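Local coordinates for enoyl-CoA hydratase/isomerase family protein (Ruegeria pomeroyi, PDB 3L3S) that probably acts as a hydro-lyase of fatty acid metabolism, as a member of the enoyl-CoA hydratase/isomerase family with the crotonase fold, at residues B[97-101]-B[121-127]; B[102-106]-B[213-218]. All coordinates share one frame; numbering follows the deposited sequence.

In the fold
Both contacts are built on one junction of the crotonase fold, the passage from helix 84-101 into strand 107-111. Interaction 1 takes the last turn of that helix and packs it on the end of helix 118-124 and the turn after it; interaction 2 takes the loop that follows and sets it against helix 210-223. Along the chain their segments alternate: 97-101, 102-106, 121-127, 213-218. The centres lie about 13 Å apart, interaction 1 near the middle of the chain and interaction 2 farther out. They meet at Asp127, whose OD2 is 3.4 Å from CA of Pro106. Because both also reach the third subunit, the packing inside the chain is continuous with the trimer interface.

Interaction 1. Residues B[97-101]-B[121-127]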
HETATM    1  N   MSE B  97      -9.211  -4.955  19.413  1.00 25.29           N
HETATM    2  CA  MSE B  97      -8.346  -4.637  18.282  1.00 27.62           C
HETATM    3  C   MSE B  97      -8.747  -3.377  17.533  1.00 27.46           C
HETATM    4  O   MSE B  97      -7.883  -2.653  17.040  1.00 27.12           O
HETATM    5  CB  MSE B  97      -8.268  -5.824  17.328  1.00 30.76           C
HETATM    6  CG  MSE B  97      -7.777  -7.102  17.968  1.00 32.73           C
HETATM    7 SE   MSE B  97      -5.983  -6.966  18.626  1.00 41.54          SE
HETATM    8  CE  MSE B  97      -5.832  -8.714  19.490  1.00 39.05           C
ATOM      9  N   LEU B  98     -10.050  -3.089  17.530  1.00 29.77           N
ATOM     10  CA  LEU B  98     -10.612  -1.900  16.886  1.00 31.28           C
ATOM     11  C   LEU B  98     -10.198  -0.682  17.706  1.00 31.33           C
ATOM     12  O   LEU B  98      -9.511   0.209  17.198  1.00 33.33           O
ATOM     13  CB  LEU B  98     -12.144  -1.986  16.836  1.00 32.49           C
ATOM     14  CG  LEU B  98     -12.897  -1.867  15.503  1.00 32.93           C
ATOM     15  CD1 LEU B  98     -14.407  -1.934  15.763  1.00 33.06           C
ATOM     16  CD2 LEU B  98     -12.529  -0.582  14.764  1.00 32.05           C
ATOM     17  N   ASP B  99     -10.546  -0.720  18.996  1.00 30.49           N
ATOM     18  CA  ASP B  99     -10.235   0.324  19.985  1.00 29.69           C
ATOM     19  C   ASP B  99      -8.740   0.651  20.081  1.00 27.69           C
ATOM     20  O   ASP B  99      -8.374   1.796  20.327  1.00 26.52           O
ATOM     21  CB  ASP B  99     -10.699  -0.128  21.377  1.00 32.12           C
ATOM     22  CG  ASP B  99     -12.122   0.281  21.704  1.00 35.12           C
ATOM     23  OD1 ASP B  99     -12.898   0.686  20.802  1.00 39.62           O
ATOM     24  OD2 ASP B  99     -12.464   0.186  22.898  1.00 36.57           O
ATOM     25  N   LEU B 100      -7.904  -0.379  19.917  1.00 26.99           N
ATOM     26  CA  LEU B 100      -6.447  -0.271  19.975  1.00 27.03           C
ATOM     27  C   LEU B 100      -5.843   0.384  18.728  1.00 27.86           C
ATOM     28  O   LEU B 100      -4.883   1.157  18.829  1.00 29.66           O
ATOM     29  CB  LEU B 100      -5.830  -1.659  20.229  1.00 25.68           C
ATOM     30  CG  LEU B 100      -4.306  -1.788  20.342  1.00 26.03           C
ATOM     31  CD1 LEU B 100      -3.799  -0.990  21.540  1.00 24.74           C
ATOM     32  CD2 LEU B 100      -3.899  -3.244  20.435  1.00 24.62           C
ATOM     33  N   ALA B 101      -6.410   0.083  17.562  1.00 28.91           N
ATOM     34  CA  ALA B 101      -5.932   0.663  16.311  1.00 30.84           C
ATOM     35  C   ALA B 101      -6.434   2.092  16.155  1.00 31.10           C
ATOM     36  O   ALA B 101      -5.716   2.934  15.619  1.00 32.84           O
ATOM     37  CB  ALA B 101      -6.343  -0.186  15.130  1.00 32.13           C
ATOM     38  N   GLN B 121      -1.925 -10.132  15.175  1.00 21.74           N
ATOM     39  CA  GLN B 121      -2.980  -9.118  15.060  1.00 22.88           C
ATOM     40  C   GLN B 121      -2.782  -7.992  16.086  1.00 21.29           C
ATOM     41  O   GLN B 121      -2.888  -6.819  15.734  1.00 23.85           O
ATOM     42  CB  GLN B 121      -4.350  -9.777  15.261  1.00 22.41           C
ATOM     43  CG  GLN B 121      -5.555  -8.847  15.309  1.00 23.58           C
ATOM     44  CD  GLN B 121      -6.881  -9.578  15.386  1.00 23.69           C
ATOM     45  OE1 GLN B 121      -6.954 -10.764  15.738  1.00 24.22           O
ATOM     46  NE2 GLN B 121      -7.946  -8.873  15.042  1.00 25.21           N
ATOM     47  N   LEU B 122      -2.470  -8.371  17.331  1.00 19.06           N
ATOM     48  CA  LEU B 122      -2.236  -7.446  18.450  1.00 17.79           C
ATOM     49  C   LEU B 122      -1.106  -6.497  18.112  1.00 20.59           C
ATOM     50  O   LEU B 122      -1.195  -5.285  18.346  1.00 22.33           O
ATOM     51  CB  LEU B 122      -1.865  -8.226  19.721  1.00 16.47           C
ATOM     52  CG  LEU B 122      -1.667  -7.460  21.044  1.00 15.93           C
ATOM     53  CD1 LEU B 122      -3.006  -6.952  21.571  1.00 11.99           C
ATOM     54  CD2 LEU B 122      -0.997  -8.366  22.080  1.00 12.67           C
HETATM   55  N   MSE B 123      -0.063  -7.079  17.525  1.00 22.04           N
HETATM   56  CA  MSE B 123       1.124  -6.364  17.098  1.00 23.97           C
HETATM   57  C   MSE B 123       0.758  -5.470  15.900  1.00 21.80           C
HETATM   58  O   MSE B 123       1.077  -4.285  15.890  1.00 21.07           O
HETATM   59  CB  MSE B 123       2.204  -7.372  16.702  1.00 28.27           C
HETATM   60  CG  MSE B 123       3.576  -6.783  16.572  1.00 36.59           C
HETATM   61 SE   MSE B 123       4.594  -7.592  15.127  1.00 50.62          SE
HETATM   62  CE  MSE B 123       3.454  -6.892  13.721  1.00 40.08           C
ATOM     63  N   ALA B 124       0.035  -6.041  14.936  1.00 18.88           N
ATOM     64  CA  ALA B 124      -0.402  -5.326  13.742  1.00 18.05           C
ATOM     65  C   ALA B 124      -1.359  -4.175  14.047  1.00 19.08           C
ATOM     66  O   ALA B 124      -1.365  -3.189  13.324  1.00 20.32           O
ATOM     67  CB  ALA B 124      -1.019  -6.278  12.748  1.00 17.06           C
ATOM     68  N   ALA B 125      -2.108  -4.288  15.150  1.00 19.24           N
ATOM     69  CA  ALA B 125      -3.060  -3.257  15.587  1.00 17.48           C
ATOM     70  C   ALA B 125      -2.363  -2.071  16.259  1.00 17.50           C
ATOM     71  O   ALA B 125      -2.950  -1.000  16.403  1.00 19.32           O
ATOM     72  CB  ALA B 125      -4.116  -3.853  16.514  1.00 21.02           C
ATOM     73  N   CYS B 126      -1.110  -2.263  16.668  1.00 16.97           N
ATOM     74  CA  CYS B 126      -0.335  -1.183  17.279  1.00 15.94           C
ATOM     75  C   CYS B 126       0.158  -0.230  16.181  1.00 15.64           C
ATOM     76  O   CYS B 126       0.303  -0.644  15.031  1.00 16.17           O
ATOM     77  CB  CYS B 126       0.853  -1.728  18.077  1.00 15.65           C
ATOM     78  SG  CYS B 126       0.416  -2.660  19.580  1.00 18.52           S
ATOM     79  N   ASP B 127       0.368   1.044  16.525  1.00 16.31           N
ATOM     80  CA  ASP B 127       0.845   2.051  15.570  1.00 18.00           C
ATOM     81  C   ASP B 127       2.263   1.717  15.114  1.00 20.89           C
ATOM     82  O   ASP B 127       2.571   1.756  13.913  1.00 21.48           O
ATOM     83  CB  ASP B 127       0.828   3.448  16.193  1.00 19.52           C
ATOM     84  CG  ASP B 127      -0.572   3.934  16.525  1.00 20.20           C
ATOM     85  OD1 ASP B 127      -1.478   3.800  15.681  1.00 20.70           O
ATOM     86  OD2 ASP B 127      -0.760   4.461  17.640  1.00 24.12           O
TER
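Met97, a selenomethionine, lies against Gln121 and Leu122 and supplies much of this helix-to-helix contact. A bend at chi2 (-63°) turns its selenium toward the opposite backbone, where SE rests 3.8 Å from CA of Leu122. CE continues to CD1 of the same leucine, and the two side chains cross at about a right angle. Nearer its root, the chain passes the amide of Gln121, with Met97 CG 3.4 Å from Gln121 NE2; that amide nitrogen has its hydrogen-bond partner elsewhere, in Tyr232 OH of the second subunit.

The closely packed part is centred on Ala125, whose CB points at the last turn of helix 84-101. Leu100 CD2 sits 4.0 Å from Ala125 CB and equally far from Leu122 CD1, one methyl group serving both neighbours. Small side chains bring the backbones together here: the CA atoms of Ala101 and Ala125 are 4.9 Å apart, and Ala101 CA makes a CA-H...O contact of 3.4 Å with Ala125 O. Toward Asp127 the approach is looser, Ala101 O and Asp127 OD1 being 4.3 Å apart. Ala101 is also the one touching residue that is partly exposed, and it packs on Leu228 of the second subunit.

Strands of the main sheet lie beneath this pair of helix ends. Leu100, Leu122 and Cys126 all touch Ile56 of strand 53-58, Leu100 and Cys126 meet Thr107 of strand 107-111, and helix 150-155 packs on Gln121.

Interaction 2. Residues B[102-106]-B[213-218]; sequences HCPKP and LRRGLE
This is a loop-to-helix contact of the crotonase fold, in which the proline-rich connection between helix 84-101 and strand 107-111 packs on helix 210-223. Pro104 sits closest to the helix: its CA is 4.9 Å from that of Arg214, and its carbonyl oxygen accepts a CA-H...O contact from Arg214 CA (3.6 Å, 153° at the hydrogen). The same oxygen is 3.2 Å from CD1 of Leu217, a methyl group that also reaches Pro106. Pro106, Leu213 and Leu217 form the apolar side, with Leu213 CD2 3.9 Å from Pro106 CG. Leu169 of the third subunit packs on both leucines.

The remaining partners are polar or charged chains. Glu218 lies alongside the ring of Pro104, the two pointing the same way, with Glu218 OE2 3.6 Å from Pro104 CG. Lys105 and Arg214 bring like charges near each other, yet each is hydrogen-bonded elsewhere: Lys105 NZ donates hydrogen bonds to the carbonyl oxygens of Ala45 and Val51, and Arg214 NH2 donates one to Gln210 OE1. Extended beyond CG, the lysine chain carries its CE over one face of the Arg214 guanidinium, 3.7 Å above the plane and offset toward the rim.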
ATOM      1  N   HIS B 102      -7.636   2.362  16.674  1.00 31.44           N
ATOM      2  CA  HIS B 102      -8.254   3.700  16.625  1.00 33.27           C
ATOM      3  C   HIS B 102      -7.947   4.539  17.884  1.00 32.61           C
ATOM      4  O   HIS B 102      -8.542   5.604  18.087  1.00 33.81           O
ATOM      5  CB  HIS B 102      -9.780   3.608  16.443  1.00 34.48           C
ATOM      6  CG  HIS B 102     -10.229   3.266  15.050  1.00 37.92           C
ATOM      7  ND1 HIS B 102      -9.365   3.147  13.981  1.00 39.98           N
ATOM      8  CD2 HIS B 102     -11.465   3.007  14.558  1.00 38.36           C
ATOM      9  CE1 HIS B 102     -10.048   2.828  12.896  1.00 39.29           C
ATOM     10  NE2 HIS B 102     -11.325   2.735  13.219  1.00 39.23           N
ATOM     11  N   CYS B 103      -7.015   4.063  18.711  1.00 31.20           N
ATOM     12  CA  CYS B 103      -6.611   4.749  19.944  1.00 30.20           C
ATOM     13  C   CYS B 103      -5.811   6.016  19.620  1.00 29.38           C
ATOM     14  O   CYS B 103      -4.779   5.934  18.963  1.00 28.76           O
ATOM     15  CB  CYS B 103      -5.775   3.807  20.819  1.00 31.05           C
ATOM     16  SG  CYS B 103      -5.165   4.501  22.379  1.00 35.61           S
ATOM     17  N   PRO B 104      -6.289   7.201  20.069  1.00 29.74           N
ATOM     18  CA  PRO B 104      -5.639   8.503  19.839  1.00 28.56           C
ATOM     19  C   PRO B 104      -4.199   8.585  20.348  1.00 26.88           C
ATOM     20  O   PRO B 104      -3.389   9.305  19.775  1.00 27.59           O
ATOM     21  CB  PRO B 104      -6.535   9.471  20.602  1.00 27.41           C
ATOM     22  CG  PRO B 104      -7.859   8.830  20.523  1.00 30.06           C
ATOM     23  CD  PRO B 104      -7.543   7.401  20.818  1.00 29.27           C
ATOM     24  N   LYS B 105      -3.906   7.849  21.425  1.00 24.84           N
ATOM     25  CA  LYS B 105      -2.573   7.800  22.038  1.00 24.53           C
ATOM     26  C   LYS B 105      -1.718   6.731  21.348  1.00 23.04           C
ATOM     27  O   LYS B 105      -2.236   5.664  21.010  1.00 23.99           O
ATOM     28  CB  LYS B 105      -2.696   7.517  23.541  1.00 24.62           C
ATOM     29  CG  LYS B 105      -3.349   8.666  24.276  1.00 25.73           C
ATOM     30  CD  LYS B 105      -3.625   8.395  25.723  1.00 27.36           C
ATOM     31  CE  LYS B 105      -4.637   9.422  26.231  1.00 28.89           C
ATOM     32  NZ  LYS B 105      -4.820   9.342  27.696  1.00 30.48           N
ATOM     33  N   PRO B 106      -0.420   7.016  21.089  1.00 20.92           N
ATOM     34  CA  PRO B 106       0.486   6.058  20.426  1.00 20.28           C
ATOM     35  C   PRO B 106       0.637   4.713  21.117  1.00 20.04           C
ATOM     36  O   PRO B 106       0.764   4.643  22.335  1.00 18.69           O
ATOM     37  CB  PRO B 106       1.821   6.795  20.408  1.00 19.31           C
ATOM     38  CG  PRO B 106       1.432   8.211  20.345  1.00 21.62           C
ATOM     39  CD  PRO B 106       0.290   8.287  21.332  1.00 21.21           C
ATOM     40  N   LEU B 213      -0.659  15.970  19.068  1.00 26.79           N
ATOM     41  CA  LEU B 213      -0.207  14.594  18.832  1.00 26.69           C
ATOM     42  C   LEU B 213      -1.405  13.661  18.701  1.00 26.01           C
ATOM     43  O   LEU B 213      -1.470  12.872  17.760  1.00 25.62           O
ATOM     44  CB  LEU B 213       0.663  14.114  20.005  1.00 28.64           C
ATOM     45  CG  LEU B 213       1.757  13.037  19.962  1.00 29.15           C
ATOM     46  CD1 LEU B 213       1.945  12.524  21.375  1.00 29.66           C
ATOM     47  CD2 LEU B 213       1.451  11.877  19.047  1.00 28.94           C
ATOM     48  N   ARG B 214      -2.317  13.735  19.670  1.00 26.80           N
ATOM     49  CA  ARG B 214      -3.514  12.889  19.698  1.00 28.56           C
ATOM     50  C   ARG B 214      -4.494  13.235  18.603  1.00 27.77           C
ATOM     51  O   ARG B 214      -5.002  12.342  17.925  1.00 26.32           O
ATOM     52  CB  ARG B 214      -4.185  12.947  21.060  1.00 30.68           C
ATOM     53  CG  ARG B 214      -3.343  12.273  22.102  1.00 33.75           C
ATOM     54  CD  ARG B 214      -3.723  12.669  23.490  1.00 37.12           C
ATOM     55  NE  ARG B 214      -2.595  12.427  24.379  1.00 40.45           N
ATOM     56  CZ  ARG B 214      -2.616  12.615  25.690  1.00 41.61           C
ATOM     57  NH1 ARG B 214      -3.721  13.049  26.291  1.00 40.20           N
ATOM     58  NH2 ARG B 214      -1.518  12.380  26.397  1.00 42.29           N
ATOM     59  N   ARG B 215      -4.674  14.537  18.383  1.00 27.11           N
ATOM     60  CA  ARG B 215      -5.560  15.050  17.342  1.00 26.55           C
ATOM     61  C   ARG B 215      -4.948  14.681  15.977  1.00 23.71           C
ATOM     62  O   ARG B 215      -5.654  14.258  15.070  1.00 22.52           O
ATOM     63  CB  ARG B 215      -5.694  16.567  17.485  1.00 30.97           C
ATOM     64  CG  ARG B 215      -6.832  17.205  16.714  1.00 38.52           C
ATOM     65  CD  ARG B 215      -8.168  17.115  17.434  1.00 42.51           C
ATOM     66  NE  ARG B 215      -9.249  17.585  16.569  1.00 46.72           N
ATOM     67  CZ  ARG B 215     -10.102  16.789  15.926  1.00 48.36           C
ATOM     68  NH1 ARG B 215     -10.019  15.468  16.048  1.00 48.83           N
ATOM     69  NH2 ARG B 215     -11.029  17.313  15.136  1.00 47.10           N
ATOM     70  N   GLY B 216      -3.619  14.742  15.899  1.00 21.29           N
ATOM     71  CA  GLY B 216      -2.894  14.417  14.681  1.00 20.21           C
ATOM     72  C   GLY B 216      -2.925  12.949  14.294  1.00 21.29           C
ATOM     73  O   GLY B 216      -3.060  12.620  13.112  1.00 19.58           O
ATOM     74  N   LEU B 217      -2.827  12.075  15.296  1.00 20.76           N
ATOM     75  CA  LEU B 217      -2.867  10.628  15.088  1.00 21.43           C
ATOM     76  C   LEU B 217      -4.274  10.195  14.709  1.00 20.67           C
ATOM     77  O   LEU B 217      -4.450   9.383  13.801  1.00 20.96           O
ATOM     78  CB  LEU B 217      -2.453   9.872  16.355  1.00 20.58           C
ATOM     79  CG  LEU B 217      -1.448   8.711  16.260  1.00 22.52           C
ATOM     80  CD1 LEU B 217      -1.448   7.997  17.581  1.00 22.50           C
ATOM     81  CD2 LEU B 217      -1.724   7.698  15.138  1.00 22.02           C
ATOM     82  N   GLU B 218      -5.264  10.759  15.398  1.00 22.34           N
ATOM     83  CA  GLU B 218      -6.673  10.452  15.165  1.00 24.23           C
ATOM     84  C   GLU B 218      -7.088  10.834  13.750  1.00 23.44           C
ATOM     85  O   GLU B 218      -7.689  10.026  13.038  1.00 25.58           O
ATOM     86  CB  GLU B 218      -7.548  11.158  16.197  1.00 28.18           C
ATOM     87  CG  GLU B 218      -8.992  10.699  16.233  1.00 34.17           C
ATOM     88  CD  GLU B 218      -9.673  11.052  17.537  1.00 39.83           C
ATOM     89  OE1 GLU B 218      -9.654  12.244  17.922  1.00 41.48           O
ATOM     90  OE2 GLU B 218     -10.207  10.128  18.188  1.00 43.61           O
TER